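PDB 5ZKX: envelope glycoprotein from Bourbon virus, which probably drives fusion of the viral and host membranes as a trimeric, gp64-related class III fusion glycoprotein, captured here in its postfusion state. Local coordinates for residues Ile30-Thr35 with Lys204-Phe209; Gly41-Ile46 with Tyr190-Lys195; Ser54-Gly59 with Lys125-Asn130. All coordinates share one frame; numbering follows the deposited sequence.

Contact 1 of 3, residues Ile30-Thr35 with Lys204-Phe209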
# COMPACT_ATOMS: atom_id res chain seq x y z
N ILE A 30 -5.07 -27.36 -9.36
CA ILE A 30 -4.14 -27.42 -10.48
C ILE A 30 -2.81 -27.98 -9.99
O ILE A 30 -2.19 -27.43 -9.08
CB ILE A 30 -3.97 -26.04 -11.12
CG1 ILE A 30 -5.30 -25.58 -11.72
CG2 ILE A 30 -2.89 -26.08 -12.19
CD1 ILE A 30 -5.20 -24.34 -12.57
N LYS A 31 -2.37 -29.07 -10.61
CA LYS A 31 -1.12 -29.72 -10.24
C LYS A 31 0.04 -29.00 -10.90
O LYS A 31 0.10 -28.89 -12.13
CB LYS A 31 -1.16 -31.19 -10.67
CG LYS A 31 -0.08 -32.06 -10.07
CD LYS A 31 -0.14 -33.45 -10.67
CE LYS A 31 0.78 -34.42 -9.94
NZ LYS A 31 0.74 -35.78 -10.57
N VAL A 32 0.97 -28.50 -10.09
CA VAL A 32 2.07 -27.67 -10.57
C VAL A 32 3.38 -28.14 -9.93
O VAL A 32 3.39 -28.75 -8.86
CB VAL A 32 1.85 -26.17 -10.27
CG1 VAL A 32 0.59 -25.66 -10.94
CG2 VAL A 32 1.79 -25.93 -8.76
N THR A 33 4.48 -27.83 -10.61
CA THR A 33 5.80 -27.87 -10.00
C THR A 33 6.12 -26.46 -9.51
O THR A 33 6.06 -25.50 -10.29
CB THR A 33 6.85 -28.37 -10.99
OG1 THR A 33 6.77 -29.79 -11.09
CG2 THR A 33 8.24 -27.99 -10.52
N LYS A 34 6.44 -26.33 -8.23
CA LYS A 34 6.65 -25.04 -7.60
C LYS A 34 8.12 -24.89 -7.26
O LYS A 34 8.67 -25.69 -6.49
CB LYS A 34 5.78 -24.90 -6.35
CG LYS A 34 5.90 -23.57 -5.64
CD LYS A 34 5.24 -23.63 -4.27
CE LYS A 34 5.56 -22.40 -3.44
NZ LYS A 34 4.86 -22.43 -2.13
N THR A 35 8.76 -23.87 -7.83
CA THR A 35 10.19 -23.63 -7.65
C THR A 35 10.39 -22.47 -6.68
O THR A 35 9.83 -21.39 -6.87
CB THR A 35 10.85 -23.31 -8.99
OG1 THR A 35 10.43 -24.26 -9.97
CG2 THR A 35 12.37 -23.35 -8.86
N LYS A 204 2.88 -29.87 -6.08
CA LYS A 204 1.74 -29.61 -5.21
C LYS A 204 0.55 -29.19 -6.06
O LYS A 204 0.69 -28.87 -7.24
CB LYS A 204 2.08 -28.54 -4.16
CG LYS A 204 2.27 -27.15 -4.72
CD LYS A 204 2.60 -26.15 -3.63
CE LYS A 204 1.49 -26.07 -2.60
NZ LYS A 204 1.76 -25.04 -1.55
N PHE A 205 -0.62 -29.21 -5.44
CA PHE A 205 -1.86 -28.71 -6.04
C PHE A 205 -2.16 -27.35 -5.45
O PHE A 205 -2.12 -27.17 -4.23
CB PHE A 205 -3.03 -29.66 -5.77
CG PHE A 205 -2.83 -31.05 -6.30
CD1 PHE A 205 -2.20 -32.01 -5.53
CD2 PHE A 205 -3.29 -31.40 -7.56
CE1 PHE A 205 -2.02 -33.29 -6.01
CE2 PHE A 205 -3.11 -32.68 -8.04
CZ PHE A 205 -2.47 -33.63 -7.27
N ILE A 206 -2.48 -26.39 -6.32
CA ILE A 206 -2.89 -25.07 -5.84
C ILE A 206 -4.36 -24.86 -6.21
O ILE A 206 -4.79 -25.28 -7.29
CB ILE A 206 -2.00 -23.95 -6.40
CG1 ILE A 206 -2.13 -23.85 -7.92
CG2 ILE A 206 -0.54 -24.18 -6.00
CD1 ILE A 206 -1.56 -22.58 -8.48
N PRO A 207 -5.16 -24.26 -5.33
CA PRO A 207 -6.57 -24.03 -5.67
C PRO A 207 -6.74 -22.82 -6.58
O PRO A 207 -6.06 -21.81 -6.43
CB PRO A 207 -7.22 -23.80 -4.30
CG PRO A 207 -6.11 -23.24 -3.46
CD PRO A 207 -4.85 -23.91 -3.94
N CYS A 208 -7.66 -22.95 -7.53
CA CYS A 208 -7.91 -21.90 -8.50
C CYS A 208 -9.40 -21.82 -8.80
O CYS A 208 -10.17 -22.72 -8.47
CB CYS A 208 -7.13 -22.14 -9.81
SG CYS A 208 -5.34 -22.30 -9.62
N PHE A 209 -9.79 -20.71 -9.43
CA PHE A 209 -11.14 -20.52 -9.95
C PHE A 209 -11.04 -20.25 -11.44
O PHE A 209 -10.41 -19.27 -11.86
CB PHE A 209 -11.85 -19.37 -9.24
CG PHE A 209 -12.21 -19.67 -7.81
CD1 PHE A 209 -13.32 -20.44 -7.51
CD2 PHE A 209 -11.43 -19.20 -6.77
CE1 PHE A 209 -13.64 -20.72 -6.21
CE2 PHE A 209 -11.76 -19.48 -5.46
CZ PHE A 209 -12.86 -20.25 -5.18

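Contact 2 of 3, residues Gly41-Ile46 with Tyr190-Lys195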
# COMPACT_ATOMS: atom_id res chain seq x y z
N GLY A 41 17.55 -17.34 7.74
CA GLY A 41 18.57 -16.95 8.69
C GLY A 41 19.42 -15.80 8.18
O GLY A 41 19.21 -15.26 7.09
N LYS A 42 20.39 -15.41 9.01
CA LYS A 42 21.36 -14.39 8.65
C LYS A 42 22.36 -15.01 7.68
O LYS A 42 23.27 -15.75 8.09
CB LYS A 42 22.06 -13.84 9.89
CG LYS A 42 21.27 -12.76 10.61
CD LYS A 42 22.04 -12.25 11.82
CE LYS A 42 21.28 -11.17 12.56
NZ LYS A 42 20.17 -10.63 11.73
N ASN A 43 22.21 -14.72 6.39
CA ASN A 43 22.99 -15.35 5.34
C ASN A 43 23.73 -14.33 4.48
O ASN A 43 24.35 -14.71 3.48
CB ASN A 43 22.08 -16.21 4.46
CG ASN A 43 20.81 -15.48 4.06
OD1 ASN A 43 20.76 -14.25 4.02
ND2 ASN A 43 19.76 -16.24 3.76
N PHE A 44 23.67 -13.05 4.84
CA PHE A 44 24.22 -11.98 4.02
C PHE A 44 25.07 -11.08 4.90
O PHE A 44 24.61 -10.61 5.94
CB PHE A 44 23.09 -11.17 3.37
CG PHE A 44 23.52 -10.36 2.19
CD1 PHE A 44 24.34 -10.91 1.22
CD2 PHE A 44 23.08 -9.06 2.02
CE1 PHE A 44 24.73 -10.17 0.12
CE2 PHE A 44 23.47 -8.32 0.93
CZ PHE A 44 24.29 -8.88 -0.02
N ILE A 45 26.31 -10.84 4.47
CA ILE A 45 27.23 -9.96 5.17
C ILE A 45 27.63 -8.83 4.24
O ILE A 45 27.99 -9.06 3.08
CB ILE A 45 28.48 -10.71 5.67
CG1 ILE A 45 28.07 -12.00 6.39
CG2 ILE A 45 29.29 -9.83 6.60
CD1 ILE A 45 29.23 -12.72 7.05
N ILE A 46 27.53 -7.60 4.74
CA ILE A 46 27.92 -6.41 3.99
C ILE A 46 28.98 -5.68 4.80
O ILE A 46 28.79 -5.41 5.99
CB ILE A 46 26.72 -5.48 3.71
CG1 ILE A 46 25.59 -6.26 3.04
CG2 ILE A 46 27.15 -4.32 2.83
CD1 ILE A 46 24.42 -5.39 2.65
N TYR A 190 30.02 -7.60 -0.59
CA TYR A 190 28.82 -8.36 -0.25
C TYR A 190 29.12 -9.85 -0.34
O TYR A 190 29.68 -10.31 -1.34
CB TYR A 190 27.67 -8.00 -1.18
CG TYR A 190 27.42 -6.52 -1.34
CD1 TYR A 190 26.46 -5.88 -0.58
CD2 TYR A 190 28.14 -5.77 -2.26
CE1 TYR A 190 26.22 -4.53 -0.72
CE2 TYR A 190 27.91 -4.42 -2.41
CZ TYR A 190 26.95 -3.81 -1.64
OH TYR A 190 26.72 -2.46 -1.78
N LEU A 191 28.74 -10.58 0.69
CA LEU A 191 28.89 -12.03 0.73
C LEU A 191 27.56 -12.66 1.14
O LEU A 191 27.00 -12.32 2.19
CB LEU A 191 29.99 -12.46 1.70
CG LEU A 191 30.20 -13.96 1.83
CD1 LEU A 191 30.84 -14.53 0.57
CD2 LEU A 191 31.03 -14.28 3.06
N TYR A 192 27.07 -13.58 0.31
CA TYR A 192 25.81 -14.28 0.56
C TYR A 192 26.11 -15.77 0.65
O TYR A 192 26.59 -16.37 -0.32
CB TYR A 192 24.80 -13.99 -0.55
CG TYR A 192 23.54 -14.82 -0.49
CD1 TYR A 192 23.29 -15.80 -1.44
CD2 TYR A 192 22.60 -14.61 0.50
CE1 TYR A 192 22.15 -16.55 -1.40
CE2 TYR A 192 21.44 -15.36 0.54
CZ TYR A 192 21.22 -16.33 -0.41
OH TYR A 192 20.07 -17.09 -0.38
N SER A 193 25.84 -16.36 1.82
CA SER A 193 26.21 -17.74 2.11
C SER A 193 24.97 -18.52 2.52
O SER A 193 24.60 -18.55 3.71
CB SER A 193 27.28 -17.81 3.19
OG SER A 193 28.39 -16.99 2.87
N PRO A 194 24.30 -19.18 1.58
CA PRO A 194 23.14 -20.00 1.92
C PRO A 194 23.53 -21.41 2.33
O PRO A 194 24.61 -21.91 2.00
CB PRO A 194 22.34 -20.02 0.60
CG PRO A 194 23.40 -19.96 -0.44
CD PRO A 194 24.53 -19.12 0.12
N LYS A 195 22.62 -22.06 3.06
CA LYS A 195 22.87 -23.42 3.51
C LYS A 195 22.99 -24.37 2.33
O LYS A 195 23.95 -25.14 2.22
CB LYS A 195 21.76 -23.88 4.46
CG LYS A 195 21.25 -22.79 5.39
CD LYS A 195 21.63 -23.07 6.84
CE LYS A 195 21.17 -21.95 7.75
NZ LYS A 195 19.76 -21.54 7.48

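Contact 3 of 3, residues Ser54-Gly59 with Lys125-Asn130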
# COMPACT_ATOMS: atom_id res chain seq x y z
N SER A 54 45.19 12.98 2.95
CA SER A 54 45.56 14.35 2.60
C SER A 54 47.07 14.48 2.73
O SER A 54 47.60 14.63 3.83
CB SER A 54 44.84 15.37 3.47
OG SER A 54 44.97 16.67 2.92
N TYR A 55 47.77 14.42 1.59
CA TYR A 55 49.22 14.54 1.53
C TYR A 55 49.56 15.91 0.97
O TYR A 55 49.40 16.15 -0.24
CB TYR A 55 49.80 13.42 0.66
CG TYR A 55 51.31 13.29 0.74
CD1 TYR A 55 51.92 12.84 1.90
CD2 TYR A 55 52.11 13.59 -0.36
CE1 TYR A 55 53.29 12.70 1.97
CE2 TYR A 55 53.48 13.45 -0.29
CZ TYR A 55 54.07 13.01 0.87
OH TYR A 55 55.43 12.87 0.95
N CYS A 56 50.02 16.81 1.83
CA CYS A 56 50.31 18.18 1.44
C CYS A 56 51.80 18.46 1.53
O CYS A 56 52.54 17.80 2.27
CB CYS A 56 49.53 19.16 2.32
SG CYS A 56 47.75 18.86 2.38
N TYR A 57 52.24 19.46 0.76
CA TYR A 57 53.60 19.98 0.83
C TYR A 57 53.54 21.49 0.90
O TYR A 57 52.81 22.13 0.14
CB TYR A 57 54.44 19.54 -0.37
CG TYR A 57 55.87 20.06 -0.32
CD1 TYR A 57 56.76 19.57 0.63
CD2 TYR A 57 56.31 21.04 -1.19
CE1 TYR A 57 58.06 20.04 0.69
CE2 TYR A 57 57.61 21.52 -1.14
CZ TYR A 57 58.48 21.02 -0.19
OH TYR A 57 59.77 21.49 -0.13
N ASN A 58 54.32 22.07 1.82
CA ASN A 58 54.41 23.52 1.98
C ASN A 58 55.84 23.93 1.66
O ASN A 58 56.73 23.80 2.51
CB ASN A 58 54.01 23.95 3.38
CG ASN A 58 54.07 25.45 3.57
OD1 ASN A 58 54.23 26.19 2.60
ND2 ASN A 58 53.96 25.90 4.81
N GLY A 59 56.05 24.42 0.45
CA GLY A 59 57.35 24.92 0.05
C GLY A 59 57.29 26.38 -0.32
O GLY A 59 58.21 26.93 -0.93
N LYS A 125 37.45 14.31 7.81
CA LYS A 125 38.03 14.95 6.63
C LYS A 125 38.90 16.12 7.09
O LYS A 125 38.50 17.29 7.05
CB LYS A 125 36.93 15.40 5.68
CG LYS A 125 37.41 16.00 4.38
CD LYS A 125 36.32 16.84 3.75
CE LYS A 125 36.74 17.39 2.41
NZ LYS A 125 35.68 18.25 1.82
N ARG A 126 40.12 15.80 7.52
CA ARG A 126 41.03 16.78 8.09
C ARG A 126 42.28 16.92 7.23
O ARG A 126 42.76 15.94 6.66
CB ARG A 126 41.43 16.41 9.52
CG ARG A 126 42.10 15.08 9.64
CD ARG A 126 42.84 14.93 10.95
NE ARG A 126 43.55 13.65 10.99
CZ ARG A 126 43.01 12.52 11.42
NH1 ARG A 126 41.76 12.49 11.86
NH2 ARG A 126 43.74 11.41 11.41
N SER A 127 42.79 18.14 7.15
CA SER A 127 43.96 18.45 6.34
C SER A 127 44.66 19.67 6.93
O SER A 127 44.02 20.50 7.58
CB SER A 127 43.58 18.72 4.88
OG SER A 127 44.66 19.28 4.16
N ASN A 128 45.97 19.75 6.72
CA ASN A 128 46.74 20.91 7.13
C ASN A 128 48.07 20.90 6.39
O ASN A 128 48.65 19.83 6.15
CB ASN A 128 46.96 20.94 8.65
CG ASN A 128 47.86 19.83 9.13
OD1 ASN A 128 47.48 18.66 9.13
ND2 ASN A 128 49.06 20.19 9.56
N ASN A 129 48.55 22.09 6.03
CA ASN A 129 49.77 22.25 5.24
C ASN A 129 50.62 23.37 5.83
O ASN A 129 51.08 24.27 5.13
CB ASN A 129 49.42 22.53 3.78
CG ASN A 129 50.60 22.36 2.86
OD1 ASN A 129 51.50 21.56 3.11
ND2 ASN A 129 50.61 23.12 1.77
N ASN A 130 50.84 23.32 7.15
CA ASN A 130 51.45 24.43 7.88
C ASN A 130 52.87 24.13 8.35
O ASN A 130 53.32 24.67 9.36
CB ASN A 130 50.57 24.80 9.08
CG ASN A 130 50.46 23.67 10.08
OD1 ASN A 130 50.40 22.50 9.70
ND2 ASN A 130 50.45 24.01 11.36
O HOH W 1 47.26 17.04 5.43

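Contact 1 of 3, residues Ile30-Thr35 with Lys204-Phe209
Lys31 holds CG anti to its backbone N (chi1 -167°), whereas Phe205 keeps CG anti to its carbonyl carbon, and from these starting points the lysine chain and the phenyl ring converge. Lys31 CB comes within 3.6 Å of Phe205 CE2. Lys31 CG lies 4.2 Å from the Phe205 ring centroid, off-centre, which makes an aliphatic CH-pi contact; CD continues past CE2 and CZ, and the extended lysine then leads its amine away. Beneath this pair the backbones are antiparallel neighbours within the large mixed sheet, strand 26-36 against strand 200-210. Four backbone hydrogen bonds join Ile30 to Ile206 and Val32 to Lys204, among them Val32 N to Lys204 O at 2.9 Å, and enclose the non-hydrogen-bonded pair Lys31-Phe205.

The other face carries Ile30, Val32, Lys204 and Ile206. Val32 CG2 meets Ile206 CG2 at 4.0 Å, the two side chains crossing at about a right angle. Ile30 CD1 rests 3.6 Å from the SG of Cys208, which is disulfide-bonded to Cys236 on the next strand. Farther along, Lys34 CD packs on Lys204 CD at 3.7 Å; the Lys204 chain bends at chi3 (-61°), while that of Lys34 is extended. Their amines end with Lys34 NZ 4.1 Å from Lys204 NZ. Asp238 forms a salt bridge with each, OD2 with Lys34 NZ and OD1 with Lys204 NZ. The shared carboxylate would probably offset the repulsion between the two like charges in part, consistent with an electrostatic tie across three successive strands.

Contact 2 of 3, residues Gly41-Ile46 with Tyr190-Lys195
A classic beta bulge, in which Asn43 and Phe44 both face Thr148 of strand 134-148, lies on one side of segment 41-46, whose other side pairs with strand 188-192. The pairing is antiparallel, with segment axes 171° apart. Ile45 and Leu191 form the hydrogen-bonded pair, Ile45 N to Leu191 O measuring 2.8 Å, and the bulge residue Asn43 adds a bond through its O, to Ser193 N, also 2.8 Å.

On the face of Phe44, Ile46, Tyr190 and Tyr192 the packing is largely aromatic. Ile46 CG2 touches Tyr190 CE1 at 3.7 Å, and the Tyr190 ring stacks in turn on Trp183; Val427 of helix 422-437 covers this end. Ile45 and Leu191 lie on the opposite face, where both touch Leu82 of helix 79-88. The amide of Asn43 lies alongside the Tyr192 ring, the planes 66° apart and CG 3.6 Å from Tyr192 CE2, while Asp39 and Leu150 satisfy its polar atoms. Phe44 has CG anti to the backbone N (chi1 -160°), and the Phe44 and Tyr192 side chains cross at about a right angle, Phe44 CD1 lying 3.6 Å from Tyr192 CB and 3.2 Å from Leu191 O.

Contact 3 of 3, residues Ser54-Gly59 with Lys125-Asn130
Ser54 OG has two partners within the chain: Ser127 OG donates to it at 2.9 Å, and Asn70 OD1 of the neighbouring strand bonds it as well. Both serines hold OG anti to the backbone N, which brings the two hydroxyls together between segments that run almost the same way, 10° apart. No direct backbone hydrogen bond joins them. Instead a water donates to Ser54 O at 2.9 Å and accepts from Asn128 N at 3.3 Å, bridging the two backbones.

At the far end the Asn129 amide reaches across Cys56 to the backbone of Tyr57. Asn129 ND2 donates to Tyr57 O at 2.9 Å; the acceptor lies in the amide plane, but the donor stands above the carbonyl plane, 66° out of it. Asn129 OD1 sits 3.2 Å from Cys56 CB, and Ser127 OG 3.6 Å from Cys56 SG, so this segment covers the cysteine of the Cys56-Cys68 disulfide. Asn128 ND2 bonds Asn130 OD1 at 2.7 Å within its own segment. Asn58 ND2 and Asn130 ND2 bond backbone oxygens of Ser61 and Gly64 of a second subunit. Segment 125-130 is therefore held on strand 44-58 by side-chain and water bonds, and an asparagine of each segment adds a polar link to a second subunit.

Overall arrangement
From the N terminus, strand 26-36 supplies the first half of contact 1, and strand 44-58 then supplies the first halves of contacts 2 and 3 toward its two ends, their centres 41 Å apart. The chain returns in reverse order: residues 125-130 close contact 3, the smallest loop; strand 188-192 closes contact 2 around it; strand 200-210 closes contact 1 outermost. The three loops are thus nested, and none cross. Contact 1 lies in the mixed sheet, its centre 68 Å from that of contact 3. Contacts 2 and 3 share strand 44-58 of the antiparallel sheet, while 126-127 of contact 3 pairs with strand 442-443. Contacts 1 and 3 both touch the second subunit.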